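Local coordinates for protein protease Do-like 2, chloroplastic (Arabidopsis thaliana, PDB 4FLN) that is a chloroplast serine protease that makes the primary cut in photodamaged D1 protein of photosystem II, at residues 271-283 / 296-310. Numbering follows the deposited sequence.
Sequences LKVPTNEGVLVRR and EGDVIVSFDDLHVGC
Glu-277 meets His-307 where strands 279-283 and 299-303 pair antiparallel in the first PDZ domain. It sets CB and CG against Val-308 O, and its extended chain lays OE2 against His-307 CB at 3.2 Å, with OE1 over one ring face, offset toward the rim; the carboxylate and ring planes lie 47° apart. With an alanine here, that ring face and Val-301 CG1 would probably lose the carboxylate beside them. Gly-278 then donates N-H to Val-308 O at 2.6 Å, its missing side chain making way for Val-299 CG1. A branched valine suits position 299: with CG1 anti to the backbone N (chi1 179°), CG2 is left to meet Val-273 CG2 tip to tip at 3.8 Å. Val-281 grips Gly-297 and Asp-298 by two backbone bonds, while Asp-298 turns its carboxylate to Arg-343. At the far end, the long chain of Glu-296 runs beside Arg-283 in a salt bridge, NH2 to OE1 3.2 Å, on the syn side but tilted from the carboxylate plane; a water donates to OE2 and weakly accepts from Arg-282 NH2. The chemistry thus grades from an apolar middle to charged ends, and Arg-283, which also touches the bound peptide, is probably steadied by Glu-296, Arg-282 at most indirectly.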
ATOM      1  N   LEU B 271       2.730 -46.609 -23.270  1.00 55.49           N
ATOM      2  CA  LEU B 271       4.171 -46.750 -23.131  1.00 57.92           C
ATOM      3  C   LEU B 271       4.614 -48.176 -22.791  1.00 60.88           C
ATOM      4  O   LEU B 271       5.808 -48.470 -22.770  1.00 58.82           O
ATOM      5  CB  LEU B 271       4.687 -45.756 -22.090  1.00 53.75           C
ATOM      6  CG  LEU B 271       4.953 -44.383 -22.700  1.00 42.17           C
ATOM      7  CD1 LEU B 271       4.876 -43.282 -21.660  1.00 37.68           C
ATOM      8  CD2 LEU B 271       6.304 -44.401 -23.373  1.00 45.64           C
ATOM      9  N   LYS B 272       3.647 -49.055 -22.544  1.00 63.47           N
ATOM     10  CA  LYS B 272       3.935 -50.446 -22.212  1.00 66.83           C
ATOM     11  C   LYS B 272       4.699 -50.553 -20.904  1.00 62.43           C
ATOM     12  O   LYS B 272       5.661 -51.312 -20.794  1.00 58.45           O
ATOM     13  CB  LYS B 272       4.711 -51.137 -23.342  1.00 74.04           C
ATOM     14  CG  LYS B 272       3.843 -51.932 -24.315  1.00 80.29           C
ATOM     15  CD  LYS B 272       2.635 -51.130 -24.788  1.00 88.16           C
ATOM     16  CE  LYS B 272       1.732 -51.961 -25.697  1.00 92.82           C
ATOM     17  NZ  LYS B 272       0.496 -51.218 -26.096  1.00 92.24           N
ATOM     18  N   VAL B 273       4.256 -49.783 -19.917  1.00 65.16           N
ATOM     19  CA  VAL B 273       4.798 -49.848 -18.567  1.00 73.30           C
ATOM     20  C   VAL B 273       3.907 -50.726 -17.692  1.00 90.93           C
ATOM     21  O   VAL B 273       2.728 -50.427 -17.518  1.00104.79           O
ATOM     22  CB  VAL B 273       4.857 -48.445 -17.941  1.00 63.38           C
ATOM     23  CG1 VAL B 273       5.260 -48.522 -16.486  1.00 65.99           C
ATOM     24  CG2 VAL B 273       5.803 -47.550 -18.723  1.00 63.20           C
ATOM     25  N   PRO B 274       4.456 -51.828 -17.159  1.00 95.47           N
ATOM     26  CA  PRO B 274       3.692 -52.715 -16.267  1.00101.34           C
ATOM     27  C   PRO B 274       3.548 -52.219 -14.816  1.00 99.54           C
ATOM     28  O   PRO B 274       4.427 -51.540 -14.274  1.00 90.43           O
ATOM     29  CB  PRO B 274       4.488 -54.031 -16.309  1.00102.78           C
ATOM     30  CG  PRO B 274       5.401 -53.909 -17.500  1.00 98.62           C
ATOM     31  CD  PRO B 274       5.716 -52.448 -17.592  1.00 98.96           C
ATOM     32  N   THR B 275       2.435 -52.608 -14.197  1.00106.37           N
ATOM     33  CA  THR B 275       2.042 -52.177 -12.854  1.00110.03           C
ATOM     34  C   THR B 275       2.071 -50.663 -12.697  1.00106.02           C
ATOM     35  O   THR B 275       1.768 -49.927 -13.639  1.00105.02           O
ATOM     36  CB  THR B 275       2.953 -52.786 -11.771  1.00114.88           C
ATOM     37  OG1 THR B 275       4.325 -52.513 -12.090  1.00110.92           O
ATOM     38  CG2 THR B 275       2.743 -54.293 -11.677  1.00120.64           C
ATOM     39  N   ASN B 276       2.465 -50.199 -11.514  1.00 99.34           N
ATOM     40  CA  ASN B 276       2.646 -48.772 -11.305  1.00 95.11           C
ATOM     41  C   ASN B 276       4.104 -48.462 -11.002  1.00 87.84           C
ATOM     42  O   ASN B 276       4.553 -48.585  -9.861  1.00 87.89           O
ATOM     43  CB  ASN B 276       1.760 -48.308 -10.145  1.00101.31           C
ATOM     44  CG  ASN B 276       1.817 -49.253  -8.954  1.00104.91           C
ATOM     45  OD1 ASN B 276       2.569 -50.228  -8.965  1.00112.22           O
ATOM     46  ND2 ASN B 276       1.026 -48.967  -7.923  1.00 96.81           N
ATOM     47  N   GLU B 277       4.818 -47.991 -12.018  1.00 75.81           N
ATOM     48  CA  GLU B 277       6.234 -47.686 -11.892  1.00 58.50           C
ATOM     49  C   GLU B 277       6.676 -46.764 -13.013  1.00 54.24           C
ATOM     50  O   GLU B 277       6.066 -46.723 -14.081  1.00 58.43           O
ATOM     51  CB  GLU B 277       7.070 -48.966 -11.945  1.00 62.73           C
ATOM     52  CG  GLU B 277       7.194 -49.707 -10.624  1.00 73.49           C
ATOM     53  CD  GLU B 277       8.296 -50.746 -10.641  1.00 79.69           C
ATOM     54  OE1 GLU B 277       8.902 -50.945 -11.716  1.00 89.36           O
ATOM     55  OE2 GLU B 277       8.559 -51.360  -9.582  1.00 72.67           O
ATOM     56  N   GLY B 278       7.759 -46.043 -12.781  1.00 37.76           N
ATOM     57  CA  GLY B 278       8.385 -45.307 -13.853  1.00 37.76           C
ATOM     58  C   GLY B 278       7.978 -43.873 -14.063  1.00 41.25           C
ATOM     59  O   GLY B 278       6.832 -43.473 -13.869  1.00 45.82           O
ATOM     60  N   VAL B 279       8.950 -43.099 -14.510  1.00 40.34           N
ATOM     61  CA  VAL B 279       8.730 -41.729 -14.902  1.00 35.12           C
ATOM     62  C   VAL B 279       9.209 -41.591 -16.351  1.00 38.88           C
ATOM     63  O   VAL B 279      10.195 -42.214 -16.742  1.00 47.10           O
ATOM     64  CB  VAL B 279       9.474 -40.782 -13.946  1.00 29.92           C
ATOM     65  CG1 VAL B 279       8.864 -40.874 -12.576  1.00 25.54           C
ATOM     66  CG2 VAL B 279      10.934 -41.154 -13.855  1.00 34.96           C
ATOM     67  N   LEU B 280       8.487 -40.810 -17.152  1.00 39.94           N
ATOM     68  CA  LEU B 280       8.805 -40.634 -18.572  1.00 38.73           C
ATOM     69  C   LEU B 280       9.862 -39.548 -18.815  1.00 41.43           C
ATOM     70  O   LEU B 280       9.795 -38.463 -18.240  1.00 35.63           O
ATOM     71  CB  LEU B 280       7.534 -40.316 -19.355  1.00 23.45           C
ATOM     72  CG  LEU B 280       7.584 -40.155 -20.877  1.00 32.36           C
ATOM     73  CD1 LEU B 280       8.156 -41.384 -21.567  1.00 35.72           C
ATOM     74  CD2 LEU B 280       6.189 -39.855 -21.419  1.00 27.11           C
ATOM     75  N   VAL B 281      10.840 -39.845 -19.666  1.00 35.97           N
ATOM     76  CA  VAL B 281      11.874 -38.876 -19.956  1.00 35.29           C
ATOM     77  C   VAL B 281      11.389 -37.949 -21.054  1.00 44.16           C
ATOM     78  O   VAL B 281      11.154 -38.371 -22.186  1.00 52.54           O
ATOM     79  CB  VAL B 281      13.144 -39.579 -20.440  1.00 36.56           C
ATOM     80  CG1 VAL B 281      14.203 -38.549 -20.856  1.00 32.16           C
ATOM     81  CG2 VAL B 281      13.659 -40.492 -19.357  1.00 28.70           C
ATOM     82  N   ARG B 282      11.188 -36.692 -20.683  1.00 48.27           N
ATOM     83  CA  ARG B 282      10.726 -35.646 -21.592  1.00 47.89           C
ATOM     84  C   ARG B 282      11.828 -34.897 -22.340  1.00 53.16           C
ATOM     85  O   ARG B 282      11.659 -34.509 -23.489  1.00 48.39           O
ATOM     86  CB  ARG B 282       9.795 -34.685 -20.853  1.00 43.02           C
ATOM     87  CG  ARG B 282       8.511 -35.353 -20.364  1.00 46.69           C
ATOM     88  CD  ARG B 282       7.570 -35.701 -21.519  1.00 46.43           C
ATOM     89  NE  ARG B 282       8.048 -36.834 -22.297  1.00 56.99           N
ATOM     90  CZ  ARG B 282       7.758 -37.041 -23.576  1.00 58.18           C
ATOM     91  NH1 ARG B 282       6.994 -36.182 -24.228  1.00 48.42           N
ATOM     92  NH2 ARG B 282       8.242 -38.106 -24.204  1.00 67.96           N
ATOM     93  N   ARG B 283      12.939 -34.657 -21.654  1.00 54.05           N
ATOM     94  CA  ARG B 283      14.047 -33.913 -22.230  1.00 48.74           C
ATOM     95  C   ARG B 283      15.347 -34.320 -21.544  1.00 46.74           C
ATOM     96  O   ARG B 283      15.339 -34.757 -20.392  1.00 48.57           O
ATOM     97  CB  ARG B 283      13.827 -32.404 -22.078  1.00 50.17           C
ATOM     98  CG  ARG B 283      13.944 -31.624 -23.369  1.00 72.35           C
ATOM     99  CD  ARG B 283      12.579 -31.382 -24.003  1.00 90.64           C
ATOM    100  NE  ARG B 283      12.532 -31.749 -25.421  1.00 94.44           N
ATOM    101  CZ  ARG B 283      12.722 -30.904 -26.430  1.00 90.88           C
ATOM    102  NH1 ARG B 283      12.990 -29.623 -26.198  1.00 82.39           N
ATOM    103  NH2 ARG B 283      12.646 -31.345 -27.680  1.00 93.92           N
ATOM    104  N   GLU B 296      14.117 -39.141 -25.369  1.00 46.96           N
ATOM    105  CA  GLU B 296      12.727 -38.814 -25.078  1.00 48.37           C
ATOM    106  C   GLU B 296      11.895 -40.056 -25.319  1.00 44.32           C
ATOM    107  O   GLU B 296      12.017 -40.688 -26.363  1.00 49.58           O
ATOM    108  CB  GLU B 296      12.201 -37.721 -26.006  1.00 74.98           C
ATOM    109  CG  GLU B 296      13.134 -36.557 -26.271  1.00 93.73           C
ATOM    110  CD  GLU B 296      12.578 -35.621 -27.335  1.00101.47           C
ATOM    111  OE1 GLU B 296      13.075 -34.481 -27.452  1.00103.82           O
ATOM    112  OE2 GLU B 296      11.639 -36.029 -28.054  1.00102.18           O
ATOM    113  N   GLY B 297      11.041 -40.408 -24.369  1.00 43.43           N
ATOM    114  CA  GLY B 297      10.194 -41.573 -24.540  1.00 45.91           C
ATOM    115  C   GLY B 297      10.674 -42.762 -23.729  1.00 52.34           C
ATOM    116  O   GLY B 297       9.982 -43.775 -23.618  1.00 60.51           O
ATOM    117  N   ASP B 298      11.871 -42.638 -23.165  1.00 44.16           N
ATOM    118  CA  ASP B 298      12.367 -43.625 -22.216  1.00 43.44           C
ATOM    119  C   ASP B 298      11.631 -43.506 -20.882  1.00 47.72           C
ATOM    120  O   ASP B 298      11.345 -42.406 -20.399  1.00 52.85           O
ATOM    121  CB  ASP B 298      13.872 -43.455 -22.002  1.00 45.95           C
ATOM    122  CG  ASP B 298      14.692 -43.924 -23.197  1.00 60.64           C
ATOM    123  OD1 ASP B 298      14.090 -44.286 -24.235  1.00 61.26           O
ATOM    124  OD2 ASP B 298      15.941 -43.924 -23.099  1.00 63.05           O
ATOM    125  N   VAL B 299      11.318 -44.644 -20.286  1.00 37.43           N
ATOM    126  CA  VAL B 299      10.711 -44.627 -18.977  1.00 34.28           C
ATOM    127  C   VAL B 299      11.717 -45.172 -18.000  1.00 36.10           C
ATOM    128  O   VAL B 299      11.972 -46.368 -18.004  1.00 48.30           O
ATOM    129  CB  VAL B 299       9.492 -45.541 -18.933  1.00 42.61           C
ATOM    130  CG1 VAL B 299       8.870 -45.523 -17.533  1.00 36.21           C
ATOM    131  CG2 VAL B 299       8.482 -45.131 -20.012  1.00 40.59           C
ATOM    132  N   ILE B 300      12.298 -44.330 -17.150  1.00 34.11           N
ATOM    133  CA  ILE B 300      13.212 -44.917 -16.188  1.00 39.86           C
ATOM    134  C   ILE B 300      12.393 -45.685 -15.153  1.00 45.27           C
ATOM    135  O   ILE B 300      11.357 -45.224 -14.670  1.00 40.57           O
ATOM    136  CB  ILE B 300      14.284 -43.957 -15.542  1.00 54.31           C
ATOM    137  CG1 ILE B 300      13.978 -43.710 -14.073  1.00 58.68           C
ATOM    138  CG2 ILE B 300      14.551 -42.667 -16.349  1.00 25.27           C
ATOM    139  CD1 ILE B 300      15.156 -44.006 -13.192  1.00 65.16           C
ATOM    140  N   VAL B 301      12.883 -46.875 -14.848  1.00 47.78           N
ATOM    141  CA  VAL B 301      12.164 -47.887 -14.092  1.00 49.34           C
ATOM    142  C   VAL B 301      12.911 -48.225 -12.786  1.00 52.96           C
ATOM    143  O   VAL B 301      12.323 -48.276 -11.709  1.00 56.10           O
ATOM    144  CB  VAL B 301      11.840 -49.111 -14.974  1.00 48.09           C
ATOM    145  CG1 VAL B 301      12.071 -50.395 -14.221  1.00 53.16           C
ATOM    146  CG2 VAL B 301      10.397 -49.007 -15.491  1.00 38.94           C
ATOM    147  N   SER B 302      14.187 -48.557 -12.900  1.00 48.15           N
ATOM    148  CA  SER B 302      15.011 -48.734 -11.715  1.00 42.24           C
ATOM    149  C   SER B 302      16.192 -47.770 -11.715  1.00 46.06           C
ATOM    150  O   SER B 302      16.549 -47.209 -12.747  1.00 47.97           O
ATOM    151  CB  SER B 302      15.516 -50.172 -11.629  1.00 39.55           C
ATOM    152  OG  SER B 302      16.075 -50.592 -12.866  1.00 40.43           O
ATOM    153  N   PHE B 303      16.771 -47.551 -10.542  1.00 37.98           N
ATOM    154  CA  PHE B 303      18.006 -46.798 -10.431  1.00 36.10           C
ATOM    155  C   PHE B 303      18.868 -47.506  -9.400  1.00 42.43           C
ATOM    156  O   PHE B 303      18.469 -47.603  -8.244  1.00 48.88           O
ATOM    157  CB  PHE B 303      17.685 -45.372  -9.994  1.00 35.40           C
ATOM    158  CG  PHE B 303      18.880 -44.489  -9.846  1.00 36.96           C
ATOM    159  CD1 PHE B 303      19.175 -43.540 -10.806  1.00 35.70           C
ATOM    160  CD2 PHE B 303      19.697 -44.590  -8.740  1.00 47.01           C
ATOM    161  CE1 PHE B 303      20.262 -42.710 -10.662  1.00 38.34           C
ATOM    162  CE2 PHE B 303      20.797 -43.765  -8.594  1.00 51.37           C
ATOM    163  CZ  PHE B 303      21.079 -42.822  -9.555  1.00 43.94           C
ATOM    164  N   ASP B 304      20.043 -47.992  -9.799  1.00 43.76           N
ATOM    165  CA  ASP B 304      20.880 -48.811  -8.916  1.00 43.15           C
ATOM    166  C   ASP B 304      20.050 -49.930  -8.278  1.00 49.95           C
ATOM    167  O   ASP B 304      20.203 -50.232  -7.093  1.00 50.59           O
ATOM    168  CB  ASP B 304      21.538 -47.964  -7.815  1.00 49.87           C
ATOM    169  CG  ASP B 304      22.825 -47.259  -8.279  1.00 59.40           C
ATOM    170  OD1 ASP B 304      23.367 -47.606  -9.354  1.00 50.84           O
ATOM    171  OD2 ASP B 304      23.305 -46.359  -7.547  1.00 62.39           O
ATOM    172  N   ASP B 305      19.164 -50.520  -9.077  1.00 54.44           N
ATOM    173  CA  ASP B 305      18.278 -51.622  -8.665  1.00 61.37           C
ATOM    174  C   ASP B 305      17.264 -51.290  -7.561  1.00 58.89           C
ATOM    175  O   ASP B 305      16.719 -52.194  -6.920  1.00 61.72           O
ATOM    176  CB  ASP B 305      19.082 -52.875  -8.280  1.00 70.45           C
ATOM    177  CG  ASP B 305      19.889 -53.432  -9.441  1.00 86.03           C
ATOM    178  OD1 ASP B 305      19.285 -54.026 -10.363  1.00 90.46           O
ATOM    179  OD2 ASP B 305      21.131 -53.279  -9.428  1.00 91.38           O
ATOM    180  N   LEU B 306      16.979 -50.006  -7.374  1.00 51.50           N
ATOM    181  CA  LEU B 306      15.821 -49.591  -6.592  1.00 51.51           C
ATOM    182  C   LEU B 306      14.730 -49.182  -7.574  1.00 51.15           C
ATOM    183  O   LEU B 306      14.985 -48.428  -8.510  1.00 56.98           O
ATOM    184  CB  LEU B 306      16.166 -48.425  -5.659  1.00 55.21           C
ATOM    185  CG  LEU B 306      17.181 -48.699  -4.542  1.00 55.52           C
ATOM    186  CD1 LEU B 306      17.700 -47.403  -3.938  1.00 42.05           C
ATOM    187  CD2 LEU B 306      16.586 -49.603  -3.462  1.00 58.89           C
ATOM    188  N   HIS B 307      13.522 -49.694  -7.378  1.00 50.45           N
ATOM    189  CA  HIS B 307      12.434 -49.407  -8.305  1.00 49.95           C
ATOM    190  C   HIS B 307      11.860 -48.013  -8.109  1.00 46.47           C
ATOM    191  O   HIS B 307      11.723 -47.538  -6.985  1.00 58.33           O
ATOM    192  CB  HIS B 307      11.335 -50.468  -8.196  1.00 59.98           C
ATOM    193  CG  HIS B 307      11.696 -51.775  -8.831  1.00 81.73           C
ATOM    194  ND1 HIS B 307      12.410 -51.857 -10.007  1.00 92.38           N
ATOM    195  CD2 HIS B 307      11.448 -53.050  -8.451  1.00 86.34           C
ATOM    196  CE1 HIS B 307      12.584 -53.126 -10.327  1.00 92.96           C
ATOM    197  NE2 HIS B 307      12.010 -53.871  -9.398  1.00 89.99           N
ATOM    198  N   VAL B 308      11.511 -47.374  -9.220  1.00 39.83           N
ATOM    199  CA  VAL B 308      10.989 -46.010  -9.236  1.00 31.75           C
ATOM    200  C   VAL B 308       9.508 -46.031  -9.585  1.00 38.20           C
ATOM    201  O   VAL B 308       9.127 -46.595 -10.619  1.00 36.58           O
ATOM    202  CB  VAL B 308      11.746 -45.163 -10.287  1.00 35.26           C
ATOM    203  CG1 VAL B 308      10.937 -43.987 -10.716  1.00 41.89           C
ATOM    204  CG2 VAL B 308      13.095 -44.721  -9.752  1.00 46.22           C
ATOM    205  N   GLY B 309       8.679 -45.411  -8.740  1.00 34.57           N
ATOM    206  CA  GLY B 309       7.227 -45.445  -8.916  1.00 38.31           C
ATOM    207  C   GLY B 309       6.588 -44.504  -9.938  1.00 47.30           C
ATOM    208  O   GLY B 309       7.275 -43.770 -10.644  1.00 50.80           O
ATOM    209  N   CYS B 310       5.260 -44.536 -10.011  1.00 55.47           N
ATOM    210  CA  CYS B 310       4.466 -43.588 -10.807  1.00 60.41           C
ATOM    211  C   CYS B 310       4.933 -42.133 -10.611  1.00 61.87           C
ATOM    212  O   CYS B 310       5.308 -41.440 -11.565  1.00 52.10           O
ATOM    213  CB  CYS B 310       2.967 -43.709 -10.458  1.00 46.02           C
ATOM    214  SG  CYS B 310       2.156 -45.152 -11.169  1.00204.21           S
TER
HETATM  215  O   HOH W   1       9.055 -37.196 -26.953  1.00 87.08           O